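Local coordinates for mannan endo-1,4-beta-mannosidase (PDB 3CBW), which hydrolyses internal beta-1,4-mannosidic linkages in mannan, galactomannan and glucomannan as a secreted family 26 glycoside hydrolase, at residues Gly47-Asp52 against Gly74-Arg79; Asp52-Ala57 against Gly97-Tyr102; Pro34-Asn39 against Trp327-Gly332; Ala293-Tyr298 against Tyr323-Thr328; His219-Tyr224 against Val243-Leu248. The protein carries 3 engineered substitutions. All blocks are in the same frame, centred on the assembly; numbering follows the deposited sequence.

Contact 1: residues Gly47-Asp52 against Gly74-Arg79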
# COMPACT_ATOMS: atom_id res chain seq x y z
N GLY A 47 1.53 8.05 -7.38
CA GLY A 47 2.30 8.86 -8.32
C GLY A 47 2.62 8.16 -9.62
O GLY A 47 3.02 8.83 -10.58
N GLY A 48 2.51 6.83 -9.66
CA GLY A 48 2.74 6.06 -10.87
C GLY A 48 3.76 4.95 -10.71
O GLY A 48 4.27 4.68 -9.62
N TYR A 49 4.06 4.30 -11.84
CA TYR A 49 5.01 3.19 -11.92
C TYR A 49 6.39 3.71 -12.27
O TYR A 49 6.55 4.51 -13.22
CB TYR A 49 4.55 2.19 -13.00
CG TYR A 49 3.28 1.49 -12.62
CD1 TYR A 49 3.31 0.31 -11.89
CD2 TYR A 49 2.03 2.03 -12.97
CE1 TYR A 49 2.14 -0.33 -11.50
CE2 TYR A 49 0.85 1.40 -12.58
CZ TYR A 49 0.93 0.22 -11.84
OH TYR A 49 -0.23 -0.40 -11.46
N SER A 50 7.39 3.26 -11.53
CA SER A 50 8.75 3.80 -11.68
C SER A 50 9.25 3.70 -13.13
O SER A 50 9.04 2.68 -13.80
CB SER A 50 9.69 3.08 -10.73
OG SER A 50 10.93 3.77 -10.62
N HIS A 51 9.91 4.77 -13.58
CA HIS A 51 10.34 4.97 -14.98
C HIS A 51 9.34 4.45 -16.00
O HIS A 51 9.64 3.59 -16.84
CB HIS A 51 11.72 4.39 -15.25
CG HIS A 51 12.33 4.92 -16.51
ND1 HIS A 51 12.42 4.17 -17.67
CD2 HIS A 51 12.81 6.14 -16.82
CE1 HIS A 51 12.97 4.91 -18.62
NE2 HIS A 51 13.20 6.11 -18.14
N ASP A 52 8.14 4.99 -15.93
CA ASP A 52 7.06 4.58 -16.82
C ASP A 52 6.02 5.68 -16.73
O ASP A 52 5.83 6.44 -17.69
CB ASP A 52 6.50 3.20 -16.42
CG ASP A 52 5.24 2.84 -17.18
OD1 ASP A 52 5.03 3.34 -18.31
OD2 ASP A 52 4.43 2.06 -16.64
N GLY A 74 2.66 7.58 -3.46
CA GLY A 74 2.96 6.21 -3.79
C GLY A 74 3.74 6.03 -5.07
O GLY A 74 3.57 6.78 -6.04
N CYS A 75 4.59 5.00 -5.08
CA CYS A 75 5.24 4.53 -6.30
C CYS A 75 5.11 3.02 -6.37
O CYS A 75 5.02 2.35 -5.34
CB CYS A 75 6.73 4.92 -6.32
SG CYS A 75 7.81 4.08 -7.60
N ASP A 76 5.11 2.47 -7.58
CA ASP A 76 5.14 1.02 -7.73
C ASP A 76 6.38 0.69 -8.55
O ASP A 76 6.58 1.19 -9.65
CB ASP A 76 3.85 0.54 -8.39
CG ASP A 76 3.67 -0.97 -8.33
OD1 ASP A 76 4.55 -1.71 -8.82
OD2 ASP A 76 2.62 -1.39 -7.81
N TYR A 77 7.25 -0.13 -7.97
CA TYR A 77 8.50 -0.50 -8.62
C TYR A 77 8.32 -1.48 -9.78
O TYR A 77 9.24 -1.63 -10.61
CB TYR A 77 9.40 -1.22 -7.63
CG TYR A 77 10.15 -0.45 -6.56
CD1 TYR A 77 10.37 0.93 -6.62
CD2 TYR A 77 10.73 -1.16 -5.52
CE1 TYR A 77 11.14 1.58 -5.63
CE2 TYR A 77 11.51 -0.54 -4.55
CZ TYR A 77 11.71 0.82 -4.61
OH TYR A 77 12.50 1.40 -3.64
N ALA A 78 7.21 -2.21 -9.82
CA ALA A 78 7.14 -3.41 -10.66
C ALA A 78 6.16 -3.26 -11.80
O ALA A 78 4.96 -3.09 -11.59
CB ALA A 78 6.82 -4.63 -9.82
N ARG A 79 6.69 -3.31 -13.02
CA ARG A 79 5.90 -3.21 -14.22
C ARG A 79 5.69 -4.63 -14.75
O ARG A 79 6.27 -5.04 -15.76
CB ARG A 79 6.60 -2.31 -15.25
CG ARG A 79 6.73 -0.81 -14.84
CD ARG A 79 7.91 -0.48 -13.88
NE ARG A 79 9.14 -1.11 -14.35
CZ ARG A 79 9.98 -0.60 -15.25
NH1 ARG A 79 9.80 0.63 -15.75
NH2 ARG A 79 11.03 -1.31 -15.64
O HOH W 1 11.77 1.49 -17.82

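Contact 2: residues Asp52-Ala57 against Gly97-Tyr102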
# COMPACT_ATOMS: atom_id res chain seq x y z
N ASP A 52 8.14 4.99 -15.93
CA ASP A 52 7.06 4.58 -16.82
C ASP A 52 6.02 5.68 -16.73
O ASP A 52 5.83 6.44 -17.69
CB ASP A 52 6.50 3.20 -16.42
CG ASP A 52 5.24 2.84 -17.18
OD1 ASP A 52 5.03 3.34 -18.31
OD2 ASP A 52 4.43 2.06 -16.64
N THR A 53 5.36 5.77 -15.58
CA THR A 53 4.38 6.83 -15.36
C THR A 53 4.63 7.62 -14.07
O THR A 53 4.01 8.65 -13.85
CB THR A 53 2.94 6.29 -15.31
OG1 THR A 53 2.83 5.34 -14.24
CG2 THR A 53 2.54 5.66 -16.64
N PHE A 54 5.53 7.14 -13.20
CA PHE A 54 5.78 7.85 -11.96
C PHE A 54 6.31 9.26 -12.23
O PHE A 54 7.22 9.44 -13.04
CB PHE A 54 6.78 7.15 -11.05
CG PHE A 54 6.99 7.89 -9.76
CD1 PHE A 54 6.11 7.71 -8.70
CD2 PHE A 54 8.00 8.85 -9.64
CE1 PHE A 54 6.27 8.43 -7.52
CE2 PHE A 54 8.16 9.57 -8.46
CZ PHE A 54 7.30 9.36 -7.41
N SER A 55 5.75 10.24 -11.54
CA SER A 55 6.29 11.59 -11.58
C SER A 55 5.66 12.37 -10.44
O SER A 55 4.82 11.84 -9.71
CB SER A 55 5.95 12.25 -12.91
OG SER A 55 4.57 12.51 -12.97
N MET A 56 6.04 13.63 -10.31
CA MET A 56 5.42 14.50 -9.32
C MET A 56 4.16 15.16 -9.84
O MET A 56 3.53 15.92 -9.12
CB MET A 56 6.43 15.54 -8.83
CG MET A 56 7.65 14.90 -8.15
SD MET A 56 7.28 13.63 -6.87
CE MET A 56 6.33 14.62 -5.74
N ALA A 57 3.76 14.84 -11.08
CA ALA A 57 2.61 15.49 -11.71
C ALA A 57 1.32 15.31 -10.91
O ALA A 57 0.55 16.25 -10.75
CB ALA A 57 2.41 15.00 -13.15
N GLY A 97 14.44 8.74 -5.39
CA GLY A 97 14.83 10.12 -5.07
C GLY A 97 13.63 10.96 -4.65
O GLY A 97 13.67 11.65 -3.63
N ASP A 98 12.56 10.89 -5.44
CA ASP A 98 11.34 11.63 -5.16
C ASP A 98 10.66 11.17 -3.88
O ASP A 98 10.08 11.98 -3.15
CB ASP A 98 10.38 11.54 -6.34
CG ASP A 98 10.79 12.45 -7.49
OD1 ASP A 98 11.49 13.46 -7.26
OD2 ASP A 98 10.41 12.15 -8.64
N LEU A 99 10.74 9.87 -3.58
CA LEU A 99 10.16 9.37 -2.34
C LEU A 99 10.91 9.89 -1.12
O LEU A 99 10.30 10.28 -0.12
CB LEU A 99 10.14 7.85 -2.35
CG LEU A 99 9.33 7.14 -3.43
CD1 LEU A 99 9.40 5.64 -3.25
CD2 LEU A 99 7.88 7.60 -3.48
N MET A 100 12.24 9.88 -1.20
CA MET A 100 13.07 10.42 -0.12
C MET A 100 12.81 11.91 0.08
O MET A 100 12.67 12.38 1.21
CB MET A 100 14.54 10.16 -0.41
CG MET A 100 14.90 8.67 -0.50
SD MET A 100 16.64 8.27 -0.85
CE MET A 100 17.21 9.94 -1.25
N SER A 101 12.70 12.64 -1.02
CA SER A 101 12.42 14.06 -0.96
C SER A 101 11.04 14.33 -0.37
O SER A 101 10.85 15.31 0.35
CB SER A 101 12.51 14.69 -2.34
OG SER A 101 13.81 14.57 -2.87
N TYR A 102 10.09 13.44 -0.66
CA TYR A 102 8.74 13.60 -0.13
C TYR A 102 8.75 13.53 1.39
O TYR A 102 8.11 14.36 2.06
CB TYR A 102 7.76 12.58 -0.72
CG TYR A 102 6.39 13.17 -0.95
CD1 TYR A 102 5.35 12.98 -0.05
CD2 TYR A 102 6.14 13.96 -2.07
CE1 TYR A 102 4.10 13.55 -0.25
CE2 TYR A 102 4.89 14.53 -2.30
CZ TYR A 102 3.87 14.31 -1.38
OH TYR A 102 2.65 14.90 -1.62

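Contact 3: residues Pro34-Asn39 against Trp327-Gly332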
# COMPACT_ATOMS: atom_id res chain seq x y z
N PRO A 34 -6.62 8.18 15.17
CA PRO A 34 -8.07 8.22 15.42
C PRO A 34 -8.50 8.75 16.79
O PRO A 34 -9.69 8.97 17.01
CB PRO A 34 -8.49 6.75 15.26
CG PRO A 34 -7.42 6.15 14.38
CD PRO A 34 -6.17 6.79 14.92
N ASN A 35 -7.55 8.97 17.69
CA ASN A 35 -7.86 9.60 18.98
C ASN A 35 -8.00 11.12 18.90
O ASN A 35 -8.47 11.75 19.85
CB ASN A 35 -6.81 9.23 20.02
CG ASN A 35 -6.72 7.74 20.27
OD1 ASN A 35 -7.70 7.01 20.11
ND2 ASN A 35 -5.55 7.28 20.65
N ARG A 36 -7.59 11.70 17.78
CA ARG A 36 -7.67 13.15 17.58
C ARG A 36 -9.09 13.56 17.24
O ARG A 36 -9.92 12.72 16.88
CB ARG A 36 -6.74 13.59 16.45
CG ARG A 36 -5.27 13.38 16.72
CD ARG A 36 -4.49 13.73 15.48
NE ARG A 36 -3.07 13.90 15.78
CZ ARG A 36 -2.22 14.54 14.99
NH1 ARG A 36 -2.64 15.06 13.83
NH2 ARG A 36 -0.95 14.67 15.36
N THR A 37 -9.34 14.86 17.31
CA THR A 37 -10.63 15.43 16.91
C THR A 37 -10.59 16.00 15.50
O THR A 37 -11.64 16.28 14.91
CB THR A 37 -11.09 16.53 17.89
OG1 THR A 37 -10.08 17.55 17.98
CG2 THR A 37 -11.33 15.95 19.26
N GLU A 38 -9.39 16.20 14.96
CA GLU A 38 -9.19 16.70 13.61
C GLU A 38 -7.84 16.20 13.13
O GLU A 38 -7.10 15.62 13.93
CB GLU A 38 -9.26 18.24 13.57
CG GLU A 38 -8.13 18.96 14.30
CD GLU A 38 -8.33 20.46 14.30
OE1 GLU A 38 -7.59 21.17 13.57
OE2 GLU A 38 -9.24 20.93 15.01
N ASN A 39 -7.51 16.43 11.86
CA ASN A 39 -6.19 16.03 11.32
C ASN A 39 -5.87 14.58 11.67
O ASN A 39 -4.83 14.28 12.26
CB ASN A 39 -5.08 16.95 11.86
CG ASN A 39 -4.94 18.25 11.07
OD1 ASN A 39 -3.86 18.84 11.04
ND2 ASN A 39 -6.01 18.69 10.44
N TRP A 327 -10.81 16.75 9.10
CA TRP A 327 -10.19 15.46 9.38
C TRP A 327 -8.94 15.17 8.56
O TRP A 327 -8.13 14.33 8.98
CB TRP A 327 -11.19 14.34 9.16
CG TRP A 327 -12.16 14.13 10.28
CD1 TRP A 327 -12.80 15.08 11.02
CD2 TRP A 327 -12.60 12.86 10.78
NE1 TRP A 327 -13.61 14.48 11.96
CE2 TRP A 327 -13.52 13.12 11.82
CE3 TRP A 327 -12.32 11.53 10.44
CZ2 TRP A 327 -14.15 12.09 12.54
CZ3 TRP A 327 -12.94 10.51 11.15
CH2 TRP A 327 -13.85 10.80 12.19
N THR A 328 -8.79 15.82 7.42
CA THR A 328 -7.74 15.43 6.48
C THR A 328 -6.40 16.06 6.85
O THR A 328 -6.30 17.27 7.05
CB THR A 328 -8.17 15.80 5.05
OG1 THR A 328 -9.44 15.20 4.79
CG2 THR A 328 -7.16 15.30 4.03
N LEU A 329 -5.38 15.22 6.93
CA LEU A 329 -4.03 15.64 7.24
C LEU A 329 -3.19 15.56 5.96
O LEU A 329 -3.06 14.48 5.36
CB LEU A 329 -3.48 14.75 8.34
CG LEU A 329 -2.16 15.13 9.01
CD1 LEU A 329 -2.04 14.46 10.38
CD2 LEU A 329 -0.95 14.82 8.14
N ASN A 330 -2.62 16.69 5.56
CA ASN A 330 -1.92 16.80 4.29
C ASN A 330 -0.41 16.94 4.48
O ASN A 330 0.08 17.01 5.61
CB ASN A 330 -2.50 17.97 3.49
CG ASN A 330 -3.95 17.75 3.16
OD1 ASN A 330 -4.34 16.66 2.75
ND2 ASN A 330 -4.77 18.76 3.37
N LYS A 331 0.33 16.91 3.37
CA LYS A 331 1.77 17.06 3.40
C LYS A 331 2.13 18.31 4.21
O LYS A 331 1.52 19.37 4.03
CB LYS A 331 2.30 17.20 1.98
CG LYS A 331 3.80 17.02 1.85
CD LYS A 331 4.28 17.38 0.45
CE LYS A 331 5.75 16.99 0.22
NZ LYS A 331 6.24 17.53 -1.09
N GLY A 332 3.10 18.16 5.10
CA GLY A 332 3.55 19.26 5.96
C GLY A 332 2.88 19.30 7.33
O GLY A 332 3.23 20.14 8.17
O HOH W 2 -5.48 19.79 7.79

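Contact 4: residues Ala293-Tyr298 against Tyr323-Thr328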
# COMPACT_ATOMS: atom_id res chain seq x y z
N ALA A 293 -18.25 9.59 4.49
CA ALA A 293 -18.41 8.17 4.84
C ALA A 293 -17.36 7.73 5.86
O ALA A 293 -17.66 6.97 6.78
CB ALA A 293 -18.38 7.29 3.61
N ILE A 294 -16.13 8.21 5.70
CA ILE A 294 -15.11 7.91 6.71
C ILE A 294 -15.56 8.39 8.10
O ILE A 294 -15.49 7.64 9.07
CB ILE A 294 -13.73 8.49 6.33
CG1 ILE A 294 -13.11 7.64 5.22
CG2 ILE A 294 -12.81 8.51 7.52
CD1 ILE A 294 -11.92 8.28 4.52
N LYS A 295 -16.04 9.63 8.16
CA LYS A 295 -16.46 10.18 9.45
C LYS A 295 -17.62 9.39 10.05
O LYS A 295 -17.66 9.15 11.26
CB LYS A 295 -16.87 11.64 9.29
CG LYS A 295 -15.76 12.55 8.90
CD LYS A 295 -16.26 13.96 8.97
CE LYS A 295 -15.25 14.89 8.40
NZ LYS A 295 -15.42 16.28 8.91
N GLN A 296 -18.57 8.98 9.22
CA GLN A 296 -19.78 8.31 9.72
C GLN A 296 -19.64 6.80 9.90
O GLN A 296 -20.26 6.22 10.79
CB GLN A 296 -20.95 8.57 8.76
CG GLN A 296 -21.39 10.02 8.67
CD GLN A 296 -22.85 10.13 8.28
OE1 GLN A 296 -23.72 9.63 8.99
NE2 GLN A 296 -23.12 10.78 7.15
N LYS A 297 -18.86 6.17 9.02
CA LYS A 297 -18.85 4.70 8.87
C LYS A 297 -17.48 4.08 9.19
O LYS A 297 -17.41 2.94 9.62
CB LYS A 297 -19.20 4.28 7.43
CG LYS A 297 -20.47 4.91 6.80
CD LYS A 297 -21.75 4.52 7.51
CE LYS A 297 -22.10 3.05 7.32
NZ LYS A 297 -23.37 2.77 8.05
N TYR A 298 -16.39 4.81 8.93
CA TYR A 298 -15.04 4.22 9.01
C TYR A 298 -14.10 5.11 9.83
O TYR A 298 -13.01 5.45 9.37
CB TYR A 298 -14.46 3.96 7.60
CG TYR A 298 -15.46 3.52 6.54
CD1 TYR A 298 -16.11 2.28 6.61
CD2 TYR A 298 -15.75 4.35 5.46
CE1 TYR A 298 -17.03 1.90 5.62
CE2 TYR A 298 -16.66 3.97 4.48
CZ TYR A 298 -17.30 2.75 4.57
OH TYR A 298 -18.21 2.38 3.59
N TYR A 323 -9.76 17.63 0.58
CA TYR A 323 -8.46 18.10 1.05
C TYR A 323 -8.56 19.14 2.16
O TYR A 323 -7.64 19.29 2.95
CB TYR A 323 -7.59 18.54 -0.13
CG TYR A 323 -6.80 17.37 -0.67
CD1 TYR A 323 -7.35 16.47 -1.58
CD2 TYR A 323 -5.50 17.15 -0.23
CE1 TYR A 323 -6.62 15.38 -2.04
CE2 TYR A 323 -4.76 16.08 -0.67
CZ TYR A 323 -5.32 15.19 -1.57
OH TYR A 323 -4.57 14.13 -2.00
N HIS A 324 -9.70 19.84 2.23
CA HIS A 324 -9.88 20.88 3.25
C HIS A 324 -10.71 20.43 4.43
O HIS A 324 -10.89 21.21 5.37
CB HIS A 324 -10.46 22.15 2.63
CG HIS A 324 -9.53 22.81 1.66
ND1 HIS A 324 -8.54 23.69 2.07
CD2 HIS A 324 -9.40 22.69 0.32
CE1 HIS A 324 -7.86 24.10 1.01
NE2 HIS A 324 -8.37 23.51 -0.06
N ASP A 325 -11.20 19.19 4.41
CA ASP A 325 -11.97 18.68 5.54
C ASP A 325 -11.12 18.76 6.80
O ASP A 325 -9.91 18.52 6.75
CB ASP A 325 -12.40 17.24 5.29
CG ASP A 325 -13.47 16.80 6.27
OD1 ASP A 325 -13.12 16.45 7.41
OD2 ASP A 325 -14.68 16.86 5.91
N SER A 326 -11.74 19.09 7.93
CA SER A 326 -11.00 19.19 9.19
C SER A 326 -10.29 17.88 9.56
O SER A 326 -9.28 17.90 10.25
CB SER A 326 -11.90 19.65 10.34
OG SER A 326 -12.89 18.68 10.58
N TRP A 327 -10.81 16.75 9.10
CA TRP A 327 -10.19 15.46 9.38
C TRP A 327 -8.94 15.17 8.56
O TRP A 327 -8.13 14.33 8.98
CB TRP A 327 -11.19 14.34 9.16
CG TRP A 327 -12.16 14.13 10.28
CD1 TRP A 327 -12.80 15.08 11.02
CD2 TRP A 327 -12.60 12.86 10.78
NE1 TRP A 327 -13.61 14.48 11.96
CE2 TRP A 327 -13.52 13.12 11.82
CE3 TRP A 327 -12.32 11.53 10.44
CZ2 TRP A 327 -14.15 12.09 12.54
CZ3 TRP A 327 -12.94 10.51 11.15
CH2 TRP A 327 -13.85 10.80 12.19
N THR A 328 -8.79 15.82 7.42
CA THR A 328 -7.74 15.43 6.48
C THR A 328 -6.40 16.06 6.85
O THR A 328 -6.30 17.27 7.05
CB THR A 328 -8.17 15.80 5.05
OG1 THR A 328 -9.44 15.20 4.79
CG2 THR A 328 -7.16 15.30 4.03

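Contact 5: residues His219-Tyr224 against Val243-Leu248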
# COMPACT_ATOMS: atom_id res chain seq x y z
N HIS A 219 13.24 -0.05 7.94
CA HIS A 219 12.48 1.17 7.73
C HIS A 219 11.10 0.87 7.13
O HIS A 219 10.42 1.79 6.69
CB HIS A 219 13.26 2.12 6.82
CG HIS A 219 13.48 1.58 5.44
ND1 HIS A 219 13.80 0.26 5.20
CD2 HIS A 219 13.38 2.18 4.23
CE1 HIS A 219 13.91 0.07 3.89
NE2 HIS A 219 13.66 1.22 3.28
N LEU A 220 10.70 -0.39 7.12
CA LEU A 220 9.44 -0.79 6.47
C LEU A 220 8.30 -0.96 7.46
O LEU A 220 8.45 -1.55 8.53
CB LEU A 220 9.61 -2.10 5.70
CG LEU A 220 10.74 -2.16 4.67
CD1 LEU A 220 10.80 -3.50 3.97
CD2 LEU A 220 10.59 -1.02 3.65
N ILE A 221 7.16 -0.41 7.06
CA ILE A 221 5.88 -0.57 7.76
C ILE A 221 5.03 -1.42 6.83
O ILE A 221 4.78 -1.05 5.69
CB ILE A 221 5.24 0.80 8.03
CG1 ILE A 221 6.10 1.59 9.04
CG2 ILE A 221 3.80 0.65 8.54
CD1 ILE A 221 5.65 3.02 9.26
N TRP A 222 4.63 -2.59 7.31
CA TRP A 222 4.04 -3.64 6.47
C TRP A 222 2.53 -3.52 6.38
O TRP A 222 1.84 -3.50 7.41
CB TRP A 222 4.45 -5.01 7.03
CG TRP A 222 5.91 -5.25 6.80
CD1 TRP A 222 6.95 -4.76 7.53
CD2 TRP A 222 6.48 -5.99 5.72
NE1 TRP A 222 8.14 -5.17 6.98
CE2 TRP A 222 7.88 -5.92 5.87
CE3 TRP A 222 5.95 -6.73 4.66
CZ2 TRP A 222 8.76 -6.57 4.99
CZ3 TRP A 222 6.82 -7.37 3.79
CH2 TRP A 222 8.21 -7.27 3.95
N VAL A 223 2.02 -3.45 5.14
CA VAL A 223 0.59 -3.18 4.90
C VAL A 223 -0.07 -4.38 4.22
O VAL A 223 0.40 -4.83 3.17
CB VAL A 223 0.41 -1.90 4.06
CG1 VAL A 223 -1.07 -1.54 3.88
CG2 VAL A 223 1.18 -0.72 4.69
N TYR A 224 -1.18 -4.86 4.79
CA TYR A 224 -1.97 -5.99 4.27
C TYR A 224 -3.25 -5.42 3.69
O TYR A 224 -4.03 -4.81 4.44
CB TYR A 224 -2.27 -6.93 5.44
CG TYR A 224 -3.33 -7.98 5.19
CD1 TYR A 224 -3.04 -9.13 4.44
CD2 TYR A 224 -4.62 -7.85 5.72
CE1 TYR A 224 -4.00 -10.11 4.21
CE2 TYR A 224 -5.59 -8.83 5.48
CZ TYR A 224 -5.26 -9.95 4.74
OH TYR A 224 -6.20 -10.92 4.50
N VAL A 243 2.43 -7.92 10.02
CA VAL A 243 1.59 -6.85 9.48
C VAL A 243 1.50 -5.72 10.48
O VAL A 243 1.17 -5.94 11.64
CB VAL A 243 0.15 -7.37 9.19
CG1 VAL A 243 -0.76 -6.22 8.74
CG2 VAL A 243 0.15 -8.46 8.13
N ASP A 244 1.78 -4.52 10.01
CA ASP A 244 1.62 -3.31 10.82
C ASP A 244 0.27 -2.62 10.63
O ASP A 244 -0.31 -2.11 11.60
CB ASP A 244 2.74 -2.31 10.51
CG ASP A 244 4.09 -2.82 10.96
OD1 ASP A 244 4.24 -3.09 12.17
OD2 ASP A 244 5.01 -2.93 10.12
N ILE A 245 -0.20 -2.57 9.38
CA ILE A 245 -1.42 -1.84 9.01
C ILE A 245 -2.25 -2.74 8.14
O ILE A 245 -1.72 -3.42 7.26
CB ILE A 245 -1.08 -0.52 8.25
CG1 ILE A 245 -0.34 0.46 9.17
CG2 ILE A 245 -2.33 0.14 7.63
CD1 ILE A 245 0.22 1.70 8.49
N VAL A 246 -3.56 -2.79 8.42
CA VAL A 246 -4.50 -3.50 7.56
C VAL A 246 -5.32 -2.49 6.78
O VAL A 246 -5.48 -1.34 7.21
CB VAL A 246 -5.43 -4.45 8.37
CG1 VAL A 246 -4.61 -5.52 9.04
CG2 VAL A 246 -6.28 -3.67 9.41
N GLY A 247 -5.86 -2.88 5.64
CA GLY A 247 -6.65 -1.93 4.90
C GLY A 247 -7.38 -2.52 3.73
O GLY A 247 -7.21 -3.69 3.41
N LEU A 248 -8.17 -1.68 3.07
CA LEU A 248 -8.94 -2.09 1.91
C LEU A 248 -8.55 -1.31 0.68
O LEU A 248 -8.45 -0.08 0.73
CB LEU A 248 -10.43 -1.86 2.15
CG LEU A 248 -11.06 -2.76 3.22
CD1 LEU A 248 -12.44 -2.28 3.59
CD2 LEU A 248 -11.13 -4.22 2.75
O HOH W 3 7.65 -3.34 10.88

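Contact 1: residues Gly47-Asp52 against Gly74-Arg79
At the C-terminal ends of two neighbouring parallel strands of the TIM barrel, 41-49 and 72-79, this contact closes the beta-alpha-beta unit whose crossover is helix 57-66. Gly47 N donates to Gly74 O, Gly48 O takes the N-H of Asp76 at 3.1 Å, and Ser50 N returns a nearly straight bond (170°) to Asp76 O. Tyr49 and Asp76 are bridge partners and run side by side: ring atom CD1 of Tyr49 lies 3.5 Å from CB of Asp76, with ring and carboxylate planes 42° apart. Asp76 OD1 closes an Asx turn by accepting from Ala78 N on its anti lone pair, while OD2 is held by Ser112 and by His114, which probably binds substrate. Cys75, tied to Cys95 by a disulfide, rests SG against Ser50 CB. Arg79, its NE hydrogen-bonded to Ser90 O and NH2 to Asp89 O, bends at chi2 and chi3, so that NH1 reaches Ser50 O at 2.9 Å in a weak bond and donates to a water also bonded to His51 ND1.

Contact 2: residues Asp52-Ala57 against Gly97-Tyr102
Phe54 and Met56 reach from the loop between strand 41-49 and helix 57-66 of the TIM barrel to one side of helix 96-104, where they meet Asp98, Leu99 and Tyr102. The Phe54 ring is carried toward the helix with CG anti to the backbone N (chi1 -178°). It crosses Asp98 obliquely, ring and carboxylate planes 33° apart, and the carboxylate oxygen OD2 lies in the ring plane at the edge, 3.4 Å from CE2. An acceptor placed there faces the electropositive C-H rim, so the approach is probably mildly favourable. The CZ corner of the same ring also touches CD2 of Leu99, at 4.3 Å.

Met56 starts beside its own backbone N and is bent at both chi2 and chi3. This folded chain slides past Asp98 in the opposite direction, laying SD 3.8 Å from CG of Asp98, so the aspartate side chain has Phe54 and Met56 as neighbours. One turn further along the helix, Tyr102 crosses Met56 obliquely; its hydroxyl is bonded to Pro70 O, and its ring also meets Tyr73. Within the loop, Ser55 OG accepts from Ala57 N at 3.1 Å, a capping bond at the start of helix 57-66. The methyl CE of Met56 finishes at the edge of the Tyr102 ring, 3.7 Å from CD2.

Contact 3: residues Pro34-Asn39 against Trp327-Gly332
Arg36 leaves its backbone with CG anti to the carbonyl carbon (chi1 -65°) and then runs extended to NE, while Leu329 sets CG anti to its backbone N (chi1 -170°); the two side chains thus cross at about a right angle. They join the loop before strand 41-49 to the short parallel strand 328-329, which pairs with 41-49 in the sheet of the TIM barrel, away from the substrate-binding and catalytic residues. CD1 of Leu329 packs against NH1 of Arg36 at 3.6 Å and against Asn39 O at 3.4 Å. The arginine is well tethered: NH1 donates to Asn39 O at 2.8 Å, close to the guanidinium plane, and NH2 reaches Pro342 O and Thr341, so the guanidinium is fixed beside the leucine methyl by bonds to its own loop and to residues near the C-terminus.

The backbone of Asn39 lies close to that of Trp327, CA being 3.5 Å from Trp327 O. It is also hydrogen-bonded to Ser326. Between the Asn39 amide and the Thr328 carbonyl lies a water, 2.8 Å from Thr328 O, to which it probably donates; it accepts a weak bond from Asn39 ND2 at 2.9 Å.

Contact 4: residues Ala293-Tyr298 against Tyr323-Thr328
Lys295 NZ donates two weak hydrogen bonds, both to the carboxylate of Asp325, which make a salt bridge: OD2 stands 3.1 Å from NZ, and OD1, whose position is less certain, also takes part. From helix 287-297 the lysine runs extended beyond CG and meets the aspartate tip to tip. On the way it crosses the indole of Trp327 obliquely. CG sits over the face as a CH-pi contact, 3.7 Å from the centroid of the six-membered ring and 12° off its normal. Further out, NZ makes an off-centre cation-pi contact, 4.1 Å from the centroid of the five-membered ring.

Asp325 begins a type I turn closed by Thr328 N on Asp325 O. The same less certain OD1 also accepts from Trp327 N, an Asx turn, which would tie the carboxylate to the backbone of the residue carrying the indole. Ile294 adds an apolar touch, CG2 to CZ3 of Trp327 at 4.1 Å. The indole has a second cation-pi partner in Arg40. At this surface junction between the helix and the turn leading into strand 328-329, the lysine charge is probably stabilised by both carboxylate and pi cloud, while its methylenes supply the packing.

Contact 5: residues His219-Tyr224 against Val243-Leu248
Strands 220-224 and 245-252 run parallel as neighbours in the TIM barrel, their short segments 4.7 Å apart at closest approach and inclined by 34°. Val223 pairs with Ile245 and Tyr224 with Val246. The ladder starts with Trp222 O, which accepts from both Asp244 N and Ile245 N. It continues with Tyr224 N giving a bond of 2.9 Å to Ile245 O, nearly along the C=O axis, and ends with Gly247 N donating to Tyr224 O.

On the face of Val223 and Ile245, CD1 of Ile245 meets CG2 of Ile221 at 3.7 Å; Leu170 of the strand beyond also touches both isoleucines. This face leads toward the catalytic centre: the Val223 side chain is about 8 Å from that of His175, which probably helps position the nucleophile. Tyr224, with CG anti to its backbone N (chi1 167°), lies on the face of Val246. Its CB packs on CG1 of Val243 at 3.7 Å and its ring crosses Val246 obliquely, while the hydroxyl is bonded to Lys233 O.

Before strand 245-252 begins, Asp244 takes over with its side chain. Its OD1 is held by Val15 N, and OD2 lies in the plane of the Trp222 indole at its edge. A water donates to OD2 and to Leu220 O, and Trp222 N completes the grip with an almost straight bond (174°), 2.9 Å long, to the anti lone pair of Asp244 OD2.

Contacts 1 and 5 are the buried ones, each joining neighbouring parallel strands of the same barrel sheet through backbone ladders; their centres lie about 19 Å apart. Contact 2, partly buried, relies on side-chain packing; contact 3, also partly buried, adds close backbone approach and a water; contact 4, on the surface, depends on charge and an indole face. Contact 2 shares Asp52 with contact 1 and continues from its strand end into the loop, where Tyr49 O probably bonds Phe54 N. Contacts 3 and 4 share Trp327 and Thr328, so strand 328-329 and the turn leading into it serve both. Lys331 reaches Tyr102, making contacts 2 and 3 touch although their centres are about 24 Å apart.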